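Local atomic coordinates of cytochrome P450 RhF (Acinetobacter radioresistens, PDB entry 6RO8), a protein that binds heme through its P450 domain, the piece described here, and probably works as a self-sufficient monooxygenase, the full-length protein also carrying reductase and iron-sulfur parts. Residues L168-I171 / P172-A176; K291-K294 / K295-N299. One frame throughout, in Å; residues are numbered along the deposited sequence.

How the contacts relate
Both contacts are local, joining side chains mostly three to five residues apart, so neither closes a long loop, and they follow one another along the chain without nesting or crossing. From the N terminus, contact 1 (168-176) comes first, where the chain passes from helix 163-168 into helix 170-179. Contact 2 (291-299) follows more than a hundred residues later, along helix 290-298. Their centres are about 26 Å apart and their nearest atoms about 11 Å, without touching. Helix 384-401 links them indirectly: Ile171 and Pro172 pack on it in contact 1, Trp293 and Ile296 in contact 2. Contact 1 lies nearer the heme, contact 2 near the periphery.

Contact 1. Residues L168-I171 / P172-A176; sequences LWEI and PLMVA
Leu173 sets its CD2 methyl against the edge of the Trp169 indole, near the ring plane and 3.4 Å from CZ3, the two side chains running side by side. CG of Trp169 lies between its backbone N and carbonyl carbon (chi1 79°), and CB of Glu170 lies over the middle of one ring face. Met174 fills the next hollow. Bent at chi3 (-93°), it folds its CE methyl back to 3.5 Å from CG of Glu170, while the carboxylate of Glu170 reaches Lys151 in a salt bridge. Pro172, which has no N-H to offer, lays its ring beside the carbonyl of Leu168, and its CD is 3.5 Å from CB of Ile171. Further round, the CG2 methyls of Ile171 and Val175 meet at 4.1 Å. Backbone bonds run from N of Leu173 to O of Trp169, from N of Met174 to O of Glu170, and from N of Val175 to O of Ile171. This is local packing at a helix junction of the P450 heme domain, with the side chain of Val175 about 7 Å from the heme. Leu173 and Met174 lean on Met187 of helix 187-202, Ile171 and Val175 on helix 134-155, and Pro172 on Glu390 of helix 384-401.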
loop_
_atom_site.group_PDB
_atom_site.type_symbol
_atom_site.label_atom_id
_atom_site.label_comp_id
_atom_site.label_asym_id
_atom_site.label_seq_id
_atom_site.Cartn_x
_atom_site.Cartn_y
_atom_site.Cartn_z
ATOM N N LEU A 168 6.249 1.445 -14.619
ATOM C CA LEU A 168 5.444 1.743 -13.435
ATOM C C LEU A 168 5.859 0.919 -12.213
ATOM O O LEU A 168 5.730 1.406 -11.090
ATOM C CB LEU A 168 3.950 1.583 -13.746
ATOM C CG LEU A 168 3.291 2.768 -14.497
ATOM C CD1 LEU A 168 1.774 2.659 -14.508
ATOM C CD2 LEU A 168 3.723 4.180 -14.004
ATOM N N TRP A 169 6.368 -0.307 -12.377
ATOM C CA TRP A 169 6.925 -0.984 -11.209
ATOM C C TRP A 169 8.431 -0.789 -11.067
ATOM O O TRP A 169 8.947 -0.731 -9.944
ATOM C CB TRP A 169 6.591 -2.484 -11.231
ATOM C CG TRP A 169 7.426 -3.329 -12.122
ATOM C CD1 TRP A 169 7.132 -3.710 -13.399
ATOM C CD2 TRP A 169 8.685 -3.941 -11.800
ATOM N NE1 TRP A 169 8.137 -4.510 -13.902
ATOM C CE2 TRP A 169 9.103 -4.662 -12.942
ATOM C CE3 TRP A 169 9.504 -3.939 -10.662
ATOM C CZ2 TRP A 169 10.302 -5.372 -12.977
ATOM C CZ3 TRP A 169 10.687 -4.641 -10.700
ATOM C CH2 TRP A 169 11.079 -5.348 -11.849
ATOM N N GLU A 170 9.143 -0.634 -12.176
ATOM C CA GLU A 170 10.596 -0.624 -12.106
ATOM C C GLU A 170 11.123 0.666 -11.481
ATOM O O GLU A 170 12.065 0.635 -10.682
ATOM C CB GLU A 170 11.145 -0.817 -13.505
ATOM C CG GLU A 170 12.428 -1.555 -13.616
ATOM C CD GLU A 170 12.916 -1.454 -15.026
ATOM O OE1 GLU A 170 12.045 -1.482 -15.929
ATOM O OE2 GLU A 170 14.136 -1.286 -15.235
ATOM N N ILE A 171 10.536 1.808 -11.823
ATOM C CA ILE A 171 11.041 3.083 -11.320
ATOM C C ILE A 171 10.782 3.219 -9.818
ATOM O O ILE A 171 11.725 3.525 -9.075
ATOM C CB ILE A 171 10.463 4.261 -12.120
ATOM C CG1 ILE A 171 11.230 4.405 -13.436
ATOM C CG2 ILE A 171 10.538 5.554 -11.321
ATOM C CD1 ILE A 171 10.667 5.461 -14.371
ATOM N N PRO A 172 9.555 3.006 -9.310
ATOM C CA PRO A 172 9.371 3.081 -7.851
ATOM C C PRO A 172 10.301 2.155 -7.105
ATOM O O PRO A 172 10.825 2.539 -6.050
ATOM C CB PRO A 172 7.900 2.684 -7.657
ATOM C CG PRO A 172 7.277 2.987 -8.943
ATOM C CD PRO A 172 8.297 2.637 -9.973
ATOM N N LEU A 173 10.536 0.951 -7.643
ATOM C CA LEU A 173 11.505 0.035 -7.051
ATOM C C LEU A 173 12.884 0.680 -6.964
ATOM O O LEU A 173 13.484 0.745 -5.885
ATOM C CB LEU A 173 11.570 -1.253 -7.864
ATOM C CG LEU A 173 12.620 -2.250 -7.351
ATOM C CD1 LEU A 173 12.371 -2.568 -5.873
ATOM C CD2 LEU A 173 12.649 -3.545 -8.173
ATOM N N MET A 174 13.395 1.181 -8.092
ATOM C CA MET A 174 14.711 1.809 -8.097
ATOM C C MET A 174 14.781 2.985 -7.132
ATOM O O MET A 174 15.759 3.137 -6.391
ATOM C CB MET A 174 15.052 2.277 -9.500
ATOM C CG MET A 174 15.763 1.267 -10.322
ATOM S SD MET A 174 15.802 1.967 -11.963
ATOM C CE MET A 174 14.317 1.260 -12.670
ATOM N N VAL A 175 13.769 3.846 -7.152
ATOM C CA VAL A 175 13.728 4.969 -6.223
ATOM C C VAL A 175 13.830 4.457 -4.786
ATOM O O VAL A 175 14.643 4.948 -3.982
ATOM C CB VAL A 175 12.453 5.799 -6.472
ATOM C CG1 VAL A 175 12.249 6.833 -5.393
ATOM C CG2 VAL A 175 12.526 6.460 -7.868
ATOM N N ALA A 176 13.050 3.413 -4.465
ATOM C CA ALA A 176 13.058 2.852 -3.114
ATOM C C ALA A 176 14.453 2.389 -2.707
ATOM O O ALA A 176 14.991 2.823 -1.679
ATOM C CB ALA A 176 12.060 1.697 -3.021
#

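Contact 2. Residues K291-K294 / K295-N299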
loop_
_atom_site.group_PDB
_atom_site.type_symbol
_atom_site.label_atom_id
_atom_site.label_comp_id
_atom_site.label_asym_id
_atom_site.label_seq_id
_atom_site.Cartn_x
_atom_site.Cartn_y
_atom_site.Cartn_z
ATOM N N LYS A 291 -12.029 14.242 -20.812
ATOM C CA LYS A 291 -12.199 15.620 -20.368
ATOM C C LYS A 291 -11.197 15.931 -19.257
ATOM O O LYS A 291 -10.511 16.956 -19.291
ATOM C CB LYS A 291 -13.642 15.856 -19.900
ATOM C CG LYS A 291 -14.780 15.706 -20.962
ATOM C CD LYS A 291 -14.900 14.272 -21.576
ATOM C CE LYS A 291 -15.274 13.188 -20.542
ATOM N NZ LYS A 291 -14.782 11.799 -20.890
ATOM N N VAL A 292 -11.046 15.013 -18.297
ATOM C CA VAL A 292 -10.094 15.226 -17.207
ATOM C C VAL A 292 -8.661 15.247 -17.739
ATOM O O VAL A 292 -7.823 16.034 -17.280
ATOM C CB VAL A 292 -10.292 14.154 -16.110
ATOM C CG1 VAL A 292 -9.070 14.074 -15.195
ATOM C CG2 VAL A 292 -11.545 14.453 -15.291
ATOM N N TRP A 293 -8.363 14.408 -18.733
ATOM C CA TRP A 293 -6.980 14.253 -19.175
ATOM C C TRP A 293 -6.481 15.502 -19.895
ATOM O O TRP A 293 -5.350 15.960 -19.663
ATOM C CB TRP A 293 -6.864 13.023 -20.079
ATOM C CG TRP A 293 -5.495 12.798 -20.645
ATOM C CD1 TRP A 293 -5.100 13.014 -21.923
ATOM C CD2 TRP A 293 -4.339 12.307 -19.947
ATOM N NE1 TRP A 293 -3.773 12.692 -22.074
ATOM C CE2 TRP A 293 -3.282 12.253 -20.876
ATOM C CE3 TRP A 293 -4.101 11.906 -18.633
ATOM C CZ2 TRP A 293 -2.004 11.820 -20.534
ATOM C CZ3 TRP A 293 -2.830 11.477 -18.291
ATOM C CH2 TRP A 293 -1.798 11.440 -19.237
ATOM N N LYS A 294 -7.301 16.078 -20.780
ATOM C CA LYS A 294 -6.824 17.277 -21.452
ATOM C C LYS A 294 -6.812 18.465 -20.514
ATOM O O LYS A 294 -6.009 19.381 -20.711
ATOM C CB LYS A 294 -7.642 17.549 -22.718
ATOM C CG LYS A 294 -7.360 16.503 -23.829
ATOM C CD LYS A 294 -6.467 17.076 -25.004
ATOM C CE LYS A 294 -5.502 15.959 -25.500
ATOM N NZ LYS A 294 -6.196 14.699 -25.980
ATOM N N LYS A 295 -7.653 18.456 -19.477
ATOM C CA LYS A 295 -7.482 19.436 -18.414
ATOM C C LYS A 295 -6.109 19.295 -17.760
ATOM O O LYS A 295 -5.431 20.304 -17.508
ATOM C CB LYS A 295 -8.599 19.316 -17.376
ATOM C CG LYS A 295 -9.598 20.464 -17.427
ATOM C CD LYS A 295 -10.942 20.140 -16.750
ATOM C CE LYS A 295 -11.864 19.390 -17.688
ATOM N NZ LYS A 295 -12.481 20.301 -18.693
ATOM N N ILE A 296 -5.674 18.047 -17.507
ATOM C CA ILE A 296 -4.313 17.782 -17.029
ATOM C C ILE A 296 -3.280 18.199 -18.078
ATOM O O ILE A 296 -2.288 18.875 -17.765
ATOM C CB ILE A 296 -4.137 16.292 -16.667
ATOM C CG1 ILE A 296 -5.087 15.834 -15.546
ATOM C CG2 ILE A 296 -2.664 15.991 -16.359
ATOM C CD1 ILE A 296 -5.152 16.733 -14.340
ATOM N N CYS A 297 -3.479 17.777 -19.334
ATOM C CA CYS A 297 -2.559 18.178 -20.398
ATOM C C CYS A 297 -2.457 19.696 -20.497
ATOM O O CYS A 297 -1.361 20.242 -20.661
ATOM C CB CYS A 297 -3.001 17.605 -21.745
ATOM S SG CYS A 297 -2.761 15.818 -21.936
ATOM N N ASP A 298 -3.586 20.394 -20.394
ATOM C CA ASP A 298 -3.576 21.842 -20.550
ATOM C C ASP A 298 -3.194 22.567 -19.271
ATOM O O ASP A 298 -2.748 23.713 -19.344
ATOM C CB ASP A 298 -4.945 22.329 -21.026
ATOM C CG ASP A 298 -5.317 21.782 -22.389
ATOM O OD1 ASP A 298 -4.408 21.343 -23.123
ATOM O OD2 ASP A 298 -6.521 21.773 -22.718
ATOM N N ASN A 299 -3.350 21.941 -18.106
ATOM C CA ASN A 299 -3.025 22.580 -16.828
ATOM C C ASN A 299 -2.331 21.616 -15.883
ATOM O O ASN A 299 -2.934 21.118 -14.925
ATOM C CB ASN A 299 -4.273 23.151 -16.158
ATOM C CG ASN A 299 -4.961 24.174 -17.012
ATOM O OD1 ASN A 299 -5.844 23.838 -17.788
ATOM N ND2 ASN A 299 -4.556 25.425 -16.886
#
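Trp293 has its CG anti to the backbone N (chi1 177°), and one turn later Cys297 has its SG anti to its own carbonyl carbon (chi1 -72°); together these torsions carry the thiol sulfur over the indole. The result is a Cys sulfur-aromatic contact on helix 290-298 of the P450 fold. SG stands 3.7 Å from the centroid of the five-membered ring, above the face but shifted toward its rim. The indole nitrogen makes its hydrogen bond to O of Pro403, which helps to set how the ring is turned beneath the sulfur.

Backbone bonds of the i to i+4 kind hold the turn. N of Lys295 donates to O of Lys291, N of Ile296 to O of Val292, N of Cys297 to O of Trp293 and N of Asp298 to O of Lys294. Asn299 is the first residue to leave helical geometry, so the helix ends at Asp298, within segment 295-299.

On the buried side, Val292 and Ile296 bring their CG1 atoms to 4.4 Å. Ile296 also packs against Ile395 and Ser399 of helix 384-401 and against Ile303 and Ala306 of helix 303-314, while Trp293 rests on Leu286 and Leu287 of helix 273-288. The contact therefore seats a short helix on three others, away from the heme. The exposed side is lined by lysines. Lys295, bent at chi3 and chi4, curls its aliphatic end back along the helix toward O of Lys291 instead of extending it. At the indole, the carbon of Trp293 next to the nitrogen, CD1, lies 3.7 Å from SG of Cys297.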